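Local coordinates for protein putative ATPase Rv3679 (Mycobacterium tuberculosis H37Rv, PDB 6BS3) that hydrolyses ATP as one subunit of the heterodimeric BagAB complex, an activity required for resistance to nitric oxide and elevated glycerol, at residues Q65-P70 and V322-L327; T210-L215 and N240-A245; E314-S319 and Y328-S333. All blocks are in the same frame, centred on the assembly; numbering follows the deposited sequence.

In the fold
The three contacts are a worked example of a nucleotide pocket assembled from distant parts of a chain: all of them touch the same ADP. Interactions 1 and 3 share helix 324-336, with centres about 14 Å apart, and pack where Ser326 OG comes 3.2 Å from Val318 CG1. Interactions 2 and 3, about 13 Å apart between centres, are joined through the neighbouring strands 234-242 and 312-316, where Asn242 ND2 lies 2.9 Å from Leu315 O, a probable hydrogen bond. Interactions 1 and 2 do not touch; their nearest atoms are about 7 Å apart, and both touch ADP. Interaction 2 is nested in the loop closed by interaction 1.

Interaction 1 (Q65-P70 and V322-L327); sequences QLFDVP and VDLGSL. With ADP (adenosine-5'-diphosphate), chain C.
Leu327 meets Leu66 and Phe67 with a single methyl, CD1, and much of this small apolar contact turns on that group. CD1 lies 4.1 Å from CG of Leu66 and 3.9 Å from CZ of Phe67. Its distance to the centroid of the Phe67 ring is 4.3 Å, 28° off the ring normal, an off-centre CH-pi contact. In Leu327, CG stands anti to the carbonyl carbon (chi1 -70°), while in Leu66 it stands anti to the backbone N (chi1 -170°), and the two side chains cross obliquely. Leu324, one turn earlier on the same helix, adds a second methyl to the ring: its CD1 comes within 3.7 Å of Phe67 CE2. The ring thus receives methyls from two leucines of one helix.

Polar groups meet here through solvent. A water donates to Leu66 O at 3.3 Å and to Val322 O at 2.9 Å, linking the backbones beside the apolar cluster. Both helix ends are finished in classic ways: a Schellman motif at Asp68 closes helix 62-66, and Asp323 is the N-cap of helix 324-336, its OD1 accepting from both N and OG of Ser326. Next to this cap, Val322 lays its CG2 methyl against the base, 3.5 Å from C4 of the adenine.

Leu66, Val322 and Leu327 also rest on helix 34-46, Leu66 at Ala39 and the other two at Thr36, which binds the nucleotide, whereas Phe67 covers Ile79 and Ala80 of strand 77-82. In this ArsA-type P-loop ATPase, the contact therefore bridges two helices over the one that follows the P-loop, and brings the start of the C-terminal helix to the rim of the adenosine site.

Interaction 2 (T210-L215 and N240-A245); sequences TLLEAL and NRNIPA. With ADP (adenosine-5'-diphosphate), chain C.
Two torsions carry Leu211 to Asn240 and Arg241: the first sets CG anti to its own carbonyl carbon (chi1 -64°), and the second sets CD1 anti to CA, leaving CD2 as the branch that makes the contact. The CD2 methyl of Leu211 packs against the carbonyl oxygen of Asn240 and lies 3.8 Å from NE of Arg241, the leucine and arginine side chains crossing at a slant. Backbone atoms fix the spacing. Asn240 N donates to Thr210 O at 2.9 Å, and the donor approaches nearly in line with that carbonyl bond. Beyond this direct link a water takes over, accepting from Leu212 N at 2.8 Å and donating to Asn240 O, also at 2.8 Å. The chain makes an inverse gamma turn about Leu212, between strand 204-210 and helix 214-229.

The amide end of Asn240 serves the nucleotide, its CG set anti to the backbone N (chi1 -160°). Its OD1 accepts a weak hydrogen bond from N6 of ADP at 3.0 Å, with an angle of 129°, and its ND2, hydrogen-bonded to Thr32 O, sits 3.0 Å from N7. The amide thus faces the Hoogsteen edge of adenine, tied at the same time to the P-loop. Arg241 covers the base with its aliphatic part, CG being 3.6 Å from C6. Its guanidinium has Glu213 nearby, but NH2 and OE2 are 4.4 Å apart, too far to count as a salt bridge.

In the sheet, the contact joins strands 204-210 and 234-242 within one beta-alpha-beta unit. Leu212 continues onto Ala302 of helix 278-302, Arg241 packs on an acidic side chain of the partner protein chain, and Asn242 ND2 is hydrogen-bonded to Leu315 O of the neighbouring strand 312-316.

Interaction 3 (E314-S319 and Y328-S333); sequences ELPTVS and YELSES. With ADP (adenosine-5'-diphosphate), chain C.
Leu330 and Pro316 lie alongside each other, running opposite ways, with the CD2 methyl of the leucine 4.0 Å from CD of the proline ring. That same methyl is shared by three residues of segment 314-319: Leu315 CB lies 4.1 Å from it, and Val318 CG2 approaches to 4.2 Å. One branch of one leucine therefore gathers contacts from Leu315, Pro316 and Val318. Helix 328-333 runs roughly antiparallel to strand 314-316, at 147° between their directions, with an axis separation of 8.6 Å.

One turn further along the helix, Ser333 points at the strand. Its OG stands anti to the backbone N and comes close to two carbon groups, CD2 of Leu315 at 3.4 Å and, a little farther, CD of Pro316. Leu315 also continues inward, to Ile37 of helix 34-46 and Leu334 of helix 324-336.

Leu330 reaches the ligand too, its CD2 being 3.9 Å from N6 of ADP. Within these segments the bonds to the base come from main-chain atoms: N6 donates to Pro316 O at 2.9 Å and 152°, while Val318 N donates to N1 at 3.0 Å in an almost straight bond of 171°.

Work is thus divided between the two kinds of chemistry. Apolar side chains hold the segment against the C-terminal helix, and its backbone presents an acceptor and a donor in the order that the N6 amine and N1 of adenine require. Guanine carries the reverse pattern at these positions, so the pairing is consistent with a preference for adenine nucleotides.

Interaction 1 (Q65-P70 and V322-L327)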
loop_
_atom_site.group_PDB
_atom_site.type_symbol
_atom_site.label_atom_id
_atom_site.label_comp_id
_atom_site.label_asym_id
_atom_site.label_seq_id
_atom_site.Cartn_x
_atom_site.Cartn_y
_atom_site.Cartn_z
ATOM N N GLN A 65 -7.409 15.108 1.434
ATOM C CA GLN A 65 -6.838 14.479 2.623
ATOM C C GLN A 65 -5.458 15.073 2.951
ATOM O O GLN A 65 -5.177 15.367 4.114
ATOM C CB GLN A 65 -6.742 12.962 2.408
ATOM C CG GLN A 65 -6.505 12.165 3.686
ATOM C CD GLN A 65 -6.155 10.720 3.428
ATOM O OE1 GLN A 65 -5.315 10.390 2.577
ATOM N NE2 GLN A 65 -6.781 9.824 4.176
ATOM N N LEU A 66 -4.615 15.266 1.925
ATOM C CA LEU A 66 -3.284 15.849 2.060
ATOM C C LEU A 66 -3.355 17.313 2.533
ATOM O O LEU A 66 -2.585 17.708 3.402
ATOM C CB LEU A 66 -2.586 15.753 0.698
ATOM C CG LEU A 66 -1.110 16.074 0.596
ATOM C CD1 LEU A 66 -0.298 15.212 1.538
ATOM C CD2 LEU A 66 -0.632 15.837 -0.810
ATOM N N PHE A 67 -4.283 18.110 1.968
ATOM C CA PHE A 67 -4.447 19.526 2.319
ATOM C C PHE A 67 -5.398 19.739 3.506
ATOM O O PHE A 67 -5.651 20.885 3.902
ATOM C CB PHE A 67 -4.850 20.355 1.080
ATOM C CG PHE A 67 -3.679 20.563 0.149
ATOM C CD1 PHE A 67 -3.381 19.631 -0.840
ATOM C CD2 PHE A 67 -2.829 21.652 0.309
ATOM C CE1 PHE A 67 -2.270 19.798 -1.664
ATOM C CE2 PHE A 67 -1.730 21.827 -0.527
ATOM C CZ PHE A 67 -1.459 20.901 -1.509
ATOM N N ASP A 68 -5.860 18.627 4.111
ATOM C CA ASP A 68 -6.765 18.594 5.266
ATOM C C ASP A 68 -8.061 19.459 5.033
ATOM O O ASP A 68 -8.453 20.293 5.863
ATOM C CB ASP A 68 -6.006 18.948 6.574
ATOM C CG ASP A 68 -6.774 18.594 7.835
ATOM O OD1 ASP A 68 -7.622 17.671 7.777
ATOM O OD2 ASP A 68 -6.539 19.253 8.881
ATOM N N VAL A 69 -8.686 19.265 3.862
ATOM C CA VAL A 69 -9.902 19.987 3.472
ATOM C C VAL A 69 -11.012 18.990 3.129
ATOM O O VAL A 69 -10.696 17.845 2.798
ATOM C CB VAL A 69 -9.697 21.013 2.302
ATOM C CG1 VAL A 69 -8.929 22.252 2.754
ATOM C CG2 VAL A 69 -9.084 20.366 1.050
ATOM N N PRO A 70 -12.304 19.418 3.140
ATOM C CA PRO A 70 -13.393 18.511 2.721
ATOM C C PRO A 70 -13.226 17.991 1.279
ATOM O O PRO A 70 -12.453 18.576 0.502
ATOM C CB PRO A 70 -14.644 19.407 2.822
ATOM C CG PRO A 70 -14.282 20.484 3.728
ATOM C CD PRO A 70 -12.836 20.741 3.524
ATOM N N VAL A 322 3.089 14.680 8.062
ATOM C CA VAL A 322 3.272 15.544 6.907
ATOM C C VAL A 322 2.133 16.571 6.990
ATOM O O VAL A 322 0.962 16.198 6.951
ATOM C CB VAL A 322 3.306 14.773 5.547
ATOM C CG1 VAL A 322 3.130 15.715 4.352
ATOM C CG2 VAL A 322 4.594 13.969 5.400
ATOM N N ASP A 323 2.476 17.840 7.184
ATOM C CA ASP A 323 1.483 18.915 7.211
ATOM C C ASP A 323 1.763 19.832 6.005
ATOM O O ASP A 323 2.609 19.477 5.176
ATOM C CB ASP A 323 1.443 19.652 8.577
ATOM C CG ASP A 323 2.739 20.250 9.114
ATOM O OD1 ASP A 323 3.645 20.556 8.302
ATOM O OD2 ASP A 323 2.838 20.443 10.349
ATOM N N LEU A 324 1.059 20.975 5.882
ATOM C CA LEU A 324 1.262 21.919 4.775
ATOM C C LEU A 324 2.728 22.415 4.703
ATOM O O LEU A 324 3.320 22.410 3.622
ATOM C CB LEU A 324 0.270 23.098 4.870
ATOM C CG LEU A 324 0.260 24.078 3.702
ATOM C CD1 LEU A 324 -0.010 23.354 2.376
ATOM C CD2 LEU A 324 -0.756 25.191 3.939
ATOM N N GLY A 325 3.295 22.769 5.854
ATOM C CA GLY A 325 4.682 23.199 5.999
ATOM C C GLY A 325 5.686 22.160 5.538
ATOM O O GLY A 325 6.721 22.528 4.979
ATOM N N SER A 326 5.375 20.855 5.739
ATOM C CA SER A 326 6.191 19.696 5.316
ATOM C C SER A 326 6.226 19.611 3.815
ATOM O O SER A 326 7.258 19.254 3.267
ATOM C CB SER A 326 5.625 18.385 5.862
ATOM O OG SER A 326 5.557 18.418 7.274
ATOM N N LEU A 327 5.099 19.933 3.136
ATOM C CA LEU A 327 5.049 19.931 1.662
ATOM C C LEU A 327 5.994 20.979 1.083
ATOM O O LEU A 327 6.649 20.714 0.071
ATOM C CB LEU A 327 3.629 20.137 1.106
ATOM C CG LEU A 327 2.645 19.005 1.297
ATOM C CD1 LEU A 327 1.249 19.435 0.816
ATOM C CD2 LEU A 327 3.124 17.725 0.601
HETATM P PB ADP C . 1.180 6.950 -1.491
HETATM O O1B ADP C . 0.267 7.987 -2.181
HETATM O O2B ADP C . 0.306 5.832 -0.875
HETATM O O3B ADP C . 2.261 6.394 -2.377
HETATM P PA ADP C . 1.519 8.933 0.694
HETATM O O1A ADP C . 0.041 8.897 1.119
HETATM O O2A ADP C . 1.865 10.205 0.021
HETATM O O3A ADP C . 1.837 7.685 -0.243
HETATM O "O5'" ADP C . 2.486 8.537 1.888
HETATM C "C5'" ADP C . 2.343 7.410 2.782
HETATM C "C4'" ADP C . 2.522 7.915 4.195
HETATM O "O4'" ADP C . 3.877 8.379 4.368
HETATM C "C3'" ADP C . 1.625 9.083 4.616
HETATM O "O3'" ADP C . 1.241 8.927 5.973
HETATM C "C2'" ADP C . 2.528 10.306 4.405
HETATM O "O2'" ADP C . 2.167 11.437 5.192
HETATM C "C1'" ADP C . 3.893 9.733 4.782
HETATM N N9 ADP C . 5.041 10.392 4.160
HETATM C C8 ADP C . 5.272 10.573 2.820
HETATM N N7 ADP C . 6.428 11.131 2.547
HETATM C C5 ADP C . 6.996 11.338 3.796
HETATM C C6 ADP C . 8.242 11.869 4.201
HETATM N N6 ADP C . 9.156 12.353 3.357
HETATM N N1 ADP C . 8.519 11.886 5.526
HETATM C C2 ADP C . 7.606 11.416 6.383
HETATM N N3 ADP C . 6.394 10.914 6.121
HETATM C C4 ADP C . 6.152 10.889 4.798
HETATM O O HOH W 1 -1.765 15.833 5.959
#

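Interaction 2 (T210-L215 and N240-A245)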
loop_
_atom_site.group_PDB
_atom_site.type_symbol
_atom_site.label_atom_id
_atom_site.label_comp_id
_atom_site.label_asym_id
_atom_site.label_seq_id
_atom_site.Cartn_x
_atom_site.Cartn_y
_atom_site.Cartn_z
ATOM N N THR A 210 10.069 5.514 -4.562
ATOM C CA THR A 210 10.457 4.292 -3.871
ATOM C C THR A 210 10.934 4.598 -2.457
ATOM O O THR A 210 11.318 5.731 -2.158
ATOM C CB THR A 210 11.498 3.482 -4.709
ATOM O OG1 THR A 210 11.595 2.170 -4.158
ATOM C CG2 THR A 210 12.894 4.136 -4.752
ATOM N N LEU A 211 10.915 3.567 -1.597
ATOM C CA LEU A 211 11.496 3.582 -0.254
ATOM C C LEU A 211 12.685 2.623 -0.326
ATOM O O LEU A 211 12.726 1.755 -1.215
ATOM C CB LEU A 211 10.492 3.134 0.830
ATOM C CG LEU A 211 9.237 4.021 1.040
ATOM C CD1 LEU A 211 8.239 3.334 1.935
ATOM C CD2 LEU A 211 9.583 5.400 1.604
ATOM N N LEU A 212 13.678 2.796 0.563
ATOM C CA LEU A 212 14.831 1.883 0.579
ATOM C C LEU A 212 14.443 0.613 1.338
ATOM O O LEU A 212 14.975 0.297 2.403
ATOM C CB LEU A 212 16.138 2.545 1.097
ATOM C CG LEU A 212 16.759 3.619 0.174
ATOM C CD1 LEU A 212 18.160 4.012 0.635
ATOM C CD2 LEU A 212 16.796 3.165 -1.307
ATOM N N GLU A 213 13.460 -0.093 0.769
ATOM C CA GLU A 213 12.854 -1.347 1.237
ATOM C C GLU A 213 12.734 -2.252 0.030
ATOM O O GLU A 213 12.567 -1.760 -1.079
ATOM C CB GLU A 213 11.477 -1.077 1.863
ATOM C CG GLU A 213 11.568 -0.293 3.162
ATOM C CD GLU A 213 10.275 0.261 3.725
ATOM O OE1 GLU A 213 9.184 -0.217 3.337
ATOM O OE2 GLU A 213 10.363 1.182 4.569
ATOM N N ALA A 214 12.856 -3.552 0.235
ATOM C CA ALA A 214 12.898 -4.597 -0.803
ATOM C C ALA A 214 11.775 -4.543 -1.847
ATOM O O ALA A 214 12.074 -4.484 -3.039
ATOM C CB ALA A 214 12.946 -5.978 -0.156
ATOM N N LEU A 215 10.503 -4.569 -1.405
ATOM C CA LEU A 215 9.335 -4.572 -2.284
ATOM C C LEU A 215 9.171 -3.261 -3.079
ATOM O O LEU A 215 9.019 -3.370 -4.298
ATOM C CB LEU A 215 8.049 -4.961 -1.537
ATOM C CG LEU A 215 7.983 -6.382 -0.954
ATOM C CD1 LEU A 215 6.670 -6.589 -0.227
ATOM C CD2 LEU A 215 8.142 -7.457 -2.036
ATOM N N ASN A 240 12.370 8.362 -1.401
ATOM C CA ASN A 240 11.738 9.048 -0.284
ATOM C C ASN A 240 12.218 8.512 1.078
ATOM O O ASN A 240 12.777 7.409 1.168
ATOM C CB ASN A 240 10.208 8.899 -0.405
ATOM C CG ASN A 240 9.400 9.907 0.378
ATOM O OD1 ASN A 240 9.875 10.999 0.731
ATOM N ND2 ASN A 240 8.147 9.561 0.664
ATOM N N ARG A 241 11.977 9.319 2.132
ATOM C CA ARG A 241 12.236 9.055 3.560
ATOM C C ARG A 241 13.635 8.522 3.851
ATOM O O ARG A 241 13.795 7.479 4.496
ATOM C CB ARG A 241 11.169 8.149 4.198
ATOM C CG ARG A 241 9.754 8.612 3.958
ATOM C CD ARG A 241 8.783 8.116 4.999
ATOM N NE ARG A 241 8.791 6.664 5.124
ATOM C CZ ARG A 241 8.064 5.986 6.001
ATOM N NH1 ARG A 241 7.232 6.625 6.817
ATOM N NH2 ARG A 241 8.154 4.664 6.064
ATOM N N ASN A 242 14.649 9.277 3.404
ATOM C CA ASN A 242 16.031 8.949 3.675
ATOM C C ASN A 242 16.324 9.272 5.125
ATOM O O ASN A 242 15.621 10.080 5.725
ATOM C CB ASN A 242 16.956 9.719 2.750
ATOM C CG ASN A 242 17.005 9.113 1.383
ATOM O OD1 ASN A 242 17.672 8.081 1.158
ATOM N ND2 ASN A 242 16.287 9.743 0.449
ATOM N N ILE A 243 17.320 8.585 5.704
ATOM C CA ILE A 243 17.725 8.788 7.100
ATOM C C ILE A 243 19.237 9.028 7.174
ATOM O O ILE A 243 19.952 8.577 6.272
ATOM C CB ILE A 243 17.219 7.666 8.059
ATOM C CG1 ILE A 243 17.742 6.268 7.641
ATOM C CG2 ILE A 243 15.694 7.715 8.205
ATOM C CD1 ILE A 243 17.577 5.192 8.639
ATOM N N PRO A 244 19.717 9.718 8.210
ATOM C CA PRO A 244 21.119 10.006 8.344
ATOM C C PRO A 244 21.919 8.768 8.756
ATOM O O PRO A 244 21.487 8.058 9.590
ATOM C CB PRO A 244 21.103 11.046 9.452
ATOM C CG PRO A 244 19.950 10.632 10.288
ATOM C CD PRO A 244 18.913 10.222 9.288
ATOM N N ALA A 245 23.034 8.537 8.080
ATOM C CA ALA A 245 23.924 7.414 8.416
ATOM C C ALA A 245 24.591 7.599 9.775
ATOM O O ALA A 245 24.710 6.613 10.462
ATOM C CB ALA A 245 24.953 7.251 7.342
HETATM P PB ADP C . 1.180 6.950 -1.491
HETATM O O1B ADP C . 0.267 7.987 -2.181
HETATM O O2B ADP C . 0.306 5.832 -0.875
HETATM O O3B ADP C . 2.261 6.394 -2.377
HETATM P PA ADP C . 1.519 8.933 0.694
HETATM O O1A ADP C . 0.041 8.897 1.119
HETATM O O2A ADP C . 1.865 10.205 0.021
HETATM O O3A ADP C . 1.837 7.685 -0.243
HETATM O "O5'" ADP C . 2.486 8.537 1.888
HETATM C "C5'" ADP C . 2.343 7.410 2.782
HETATM C "C4'" ADP C . 2.522 7.915 4.195
HETATM O "O4'" ADP C . 3.877 8.379 4.368
HETATM C "C3'" ADP C . 1.625 9.083 4.616
HETATM O "O3'" ADP C . 1.241 8.927 5.973
HETATM C "C2'" ADP C . 2.528 10.306 4.405
HETATM O "O2'" ADP C . 2.167 11.437 5.192
HETATM C "C1'" ADP C . 3.893 9.733 4.782
HETATM N N9 ADP C . 5.041 10.392 4.160
HETATM C C8 ADP C . 5.272 10.573 2.820
HETATM N N7 ADP C . 6.428 11.131 2.547
HETATM C C5 ADP C . 6.996 11.338 3.796
HETATM C C6 ADP C . 8.242 11.869 4.201
HETATM N N6 ADP C . 9.156 12.353 3.357
HETATM N N1 ADP C . 8.519 11.886 5.526
HETATM C C2 ADP C . 7.606 11.416 6.383
HETATM N N3 ADP C . 6.394 10.914 6.121
HETATM C C4 ADP C . 6.152 10.889 4.798
HETATM O O HOH W 2 13.535 4.964 2.346
#

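Interaction 3 (E314-S319 and Y328-S333)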
loop_
_atom_site.group_PDB
_atom_site.type_symbol
_atom_site.label_atom_id
_atom_site.label_comp_id
_atom_site.label_asym_id
_atom_site.label_seq_id
_atom_site.Cartn_x
_atom_site.Cartn_y
_atom_site.Cartn_z
ATOM N N GLU A 314 16.482 12.386 -3.984
ATOM C CA GLU A 314 16.397 11.936 -2.594
ATOM C C GLU A 314 15.691 12.980 -1.754
ATOM O O GLU A 314 16.072 14.147 -1.769
ATOM C CB GLU A 314 17.790 11.706 -1.967
ATOM C CG GLU A 314 18.693 10.685 -2.649
ATOM C CD GLU A 314 19.296 11.138 -3.961
ATOM O OE1 GLU A 314 19.542 12.356 -4.121
ATOM O OE2 GLU A 314 19.499 10.274 -4.843
ATOM N N LEU A 315 14.706 12.534 -0.966
ATOM C CA LEU A 315 13.977 13.368 -0.040
ATOM C C LEU A 315 14.205 12.872 1.387
ATOM O O LEU A 315 14.389 11.664 1.596
ATOM C CB LEU A 315 12.469 13.392 -0.391
ATOM C CG LEU A 315 12.117 14.029 -1.741
ATOM C CD1 LEU A 315 10.662 13.828 -2.050
ATOM C CD2 LEU A 315 12.447 15.520 -1.757
ATOM N N PRO A 316 14.230 13.789 2.383
ATOM C CA PRO A 316 14.414 13.344 3.768
ATOM C C PRO A 316 13.093 12.844 4.380
ATOM O O PRO A 316 12.040 12.845 3.727
ATOM C CB PRO A 316 14.892 14.625 4.465
ATOM C CG PRO A 316 14.125 15.725 3.752
ATOM C CD PRO A 316 14.044 15.260 2.305
ATOM N N THR A 317 13.170 12.402 5.643
ATOM C CA THR A 317 12.034 11.992 6.446
ATOM C C THR A 317 11.617 13.239 7.227
ATOM O O THR A 317 12.452 13.855 7.902
ATOM C CB THR A 317 12.449 10.888 7.452
ATOM O OG1 THR A 317 12.866 9.719 6.757
ATOM C CG2 THR A 317 11.340 10.546 8.452
ATOM N N VAL A 318 10.328 13.583 7.157
ATOM C CA VAL A 318 9.712 14.662 7.935
ATOM C C VAL A 318 9.420 14.014 9.318
ATOM O O VAL A 318 8.688 13.024 9.387
ATOM C CB VAL A 318 8.448 15.220 7.221
ATOM C CG1 VAL A 318 7.653 16.125 8.146
ATOM C CG2 VAL A 318 8.818 15.954 5.933
ATOM N N SER A 319 9.950 14.622 10.365
ATOM C CA SER A 319 10.168 13.942 11.665
ATOM C C SER A 319 8.820 13.538 12.252
ATOM O O SER A 319 8.688 12.415 12.708
ATOM C CB SER A 319 10.923 14.824 12.626
ATOM O OG SER A 319 10.194 15.994 12.974
ATOM N N TYR A 328 6.083 22.148 1.754
ATOM C CA TYR A 328 6.989 23.219 1.349
ATOM C C TYR A 328 8.444 22.831 1.594
ATOM O O TYR A 328 9.260 23.113 0.730
ATOM C CB TYR A 328 6.600 24.570 1.968
ATOM C CG TYR A 328 5.374 25.163 1.303
ATOM C CD1 TYR A 328 5.489 25.974 0.176
ATOM C CD2 TYR A 328 4.094 24.847 1.749
ATOM C CE1 TYR A 328 4.364 26.512 -0.447
ATOM C CE2 TYR A 328 2.959 25.353 1.116
ATOM C CZ TYR A 328 3.098 26.206 0.034
ATOM O OH TYR A 328 1.971 26.709 -0.573
ATOM N N GLU A 329 8.755 22.087 2.687
ATOM C CA GLU A 329 10.124 21.587 2.961
ATOM C C GLU A 329 10.546 20.566 1.905
ATOM O O GLU A 329 11.691 20.581 1.469
ATOM C CB GLU A 329 10.245 20.930 4.352
ATOM C CG GLU A 329 9.986 21.869 5.515
ATOM C CD GLU A 329 9.817 21.216 6.877
ATOM O OE1 GLU A 329 10.015 19.984 6.998
ATOM O OE2 GLU A 329 9.489 21.951 7.836
ATOM N N LEU A 330 9.622 19.686 1.490
ATOM C CA LEU A 330 9.922 18.689 0.454
ATOM C C LEU A 330 10.086 19.346 -0.921
ATOM O O LEU A 330 10.965 18.939 -1.674
ATOM C CB LEU A 330 8.891 17.552 0.423
ATOM C CG LEU A 330 8.790 16.672 1.679
ATOM C CD1 LEU A 330 7.606 15.731 1.558
ATOM C CD2 LEU A 330 10.078 15.848 1.916
ATOM N N SER A 331 9.289 20.400 -1.212
ATOM C CA SER A 331 9.368 21.188 -2.454
ATOM C C SER A 331 10.744 21.886 -2.519
ATOM O O SER A 331 11.432 21.814 -3.541
ATOM C CB SER A 331 8.244 22.223 -2.497
ATOM O OG SER A 331 8.354 23.057 -3.638
ATOM N N GLU A 332 11.152 22.513 -1.390
ATOM C CA GLU A 332 12.450 23.150 -1.216
ATOM C C GLU A 332 13.588 22.107 -1.415
ATOM O O GLU A 332 14.537 22.398 -2.132
ATOM C CB GLU A 332 12.536 23.844 0.158
ATOM C CG GLU A 332 13.843 24.584 0.387
ATOM C CD GLU A 332 13.997 25.891 -0.369
ATOM O OE1 GLU A 332 14.392 25.851 -1.557
ATOM O OE2 GLU A 332 13.730 26.959 0.232
ATOM N N SER A 333 13.449 20.884 -0.853
ATOM C CA SER A 333 14.435 19.808 -1.043
ATOM C C SER A 333 14.558 19.429 -2.536
ATOM O O SER A 333 15.669 19.312 -3.032
ATOM C CB SER A 333 14.085 18.592 -0.195
ATOM O OG SER A 333 14.912 17.496 -0.554
HETATM P PB ADP C . 1.180 6.950 -1.491
HETATM O O1B ADP C . 0.267 7.987 -2.181
HETATM O O2B ADP C . 0.306 5.832 -0.875
HETATM O O3B ADP C . 2.261 6.394 -2.377
HETATM P PA ADP C . 1.519 8.933 0.694
HETATM O O1A ADP C . 0.041 8.897 1.119
HETATM O O2A ADP C . 1.865 10.205 0.021
HETATM O O3A ADP C . 1.837 7.685 -0.243
HETATM O "O5'" ADP C . 2.486 8.537 1.888
HETATM C "C5'" ADP C . 2.343 7.410 2.782
HETATM C "C4'" ADP C . 2.522 7.915 4.195
HETATM O "O4'" ADP C . 3.877 8.379 4.368
HETATM C "C3'" ADP C . 1.625 9.083 4.616
HETATM O "O3'" ADP C . 1.241 8.927 5.973
HETATM C "C2'" ADP C . 2.528 10.306 4.405
HETATM O "O2'" ADP C . 2.167 11.437 5.192
HETATM C "C1'" ADP C . 3.893 9.733 4.782
HETATM N N9 ADP C . 5.041 10.392 4.160
HETATM C C8 ADP C . 5.272 10.573 2.820
HETATM N N7 ADP C . 6.428 11.131 2.547
HETATM C C5 ADP C . 6.996 11.338 3.796
HETATM C C6 ADP C . 8.242 11.869 4.201
HETATM N N6 ADP C . 9.156 12.353 3.357
HETATM N N1 ADP C . 8.519 11.886 5.526
HETATM C C2 ADP C . 7.606 11.416 6.383
HETATM N N3 ADP C . 6.394 10.914 6.121
HETATM C C4 ADP C . 6.152 10.889 4.798
#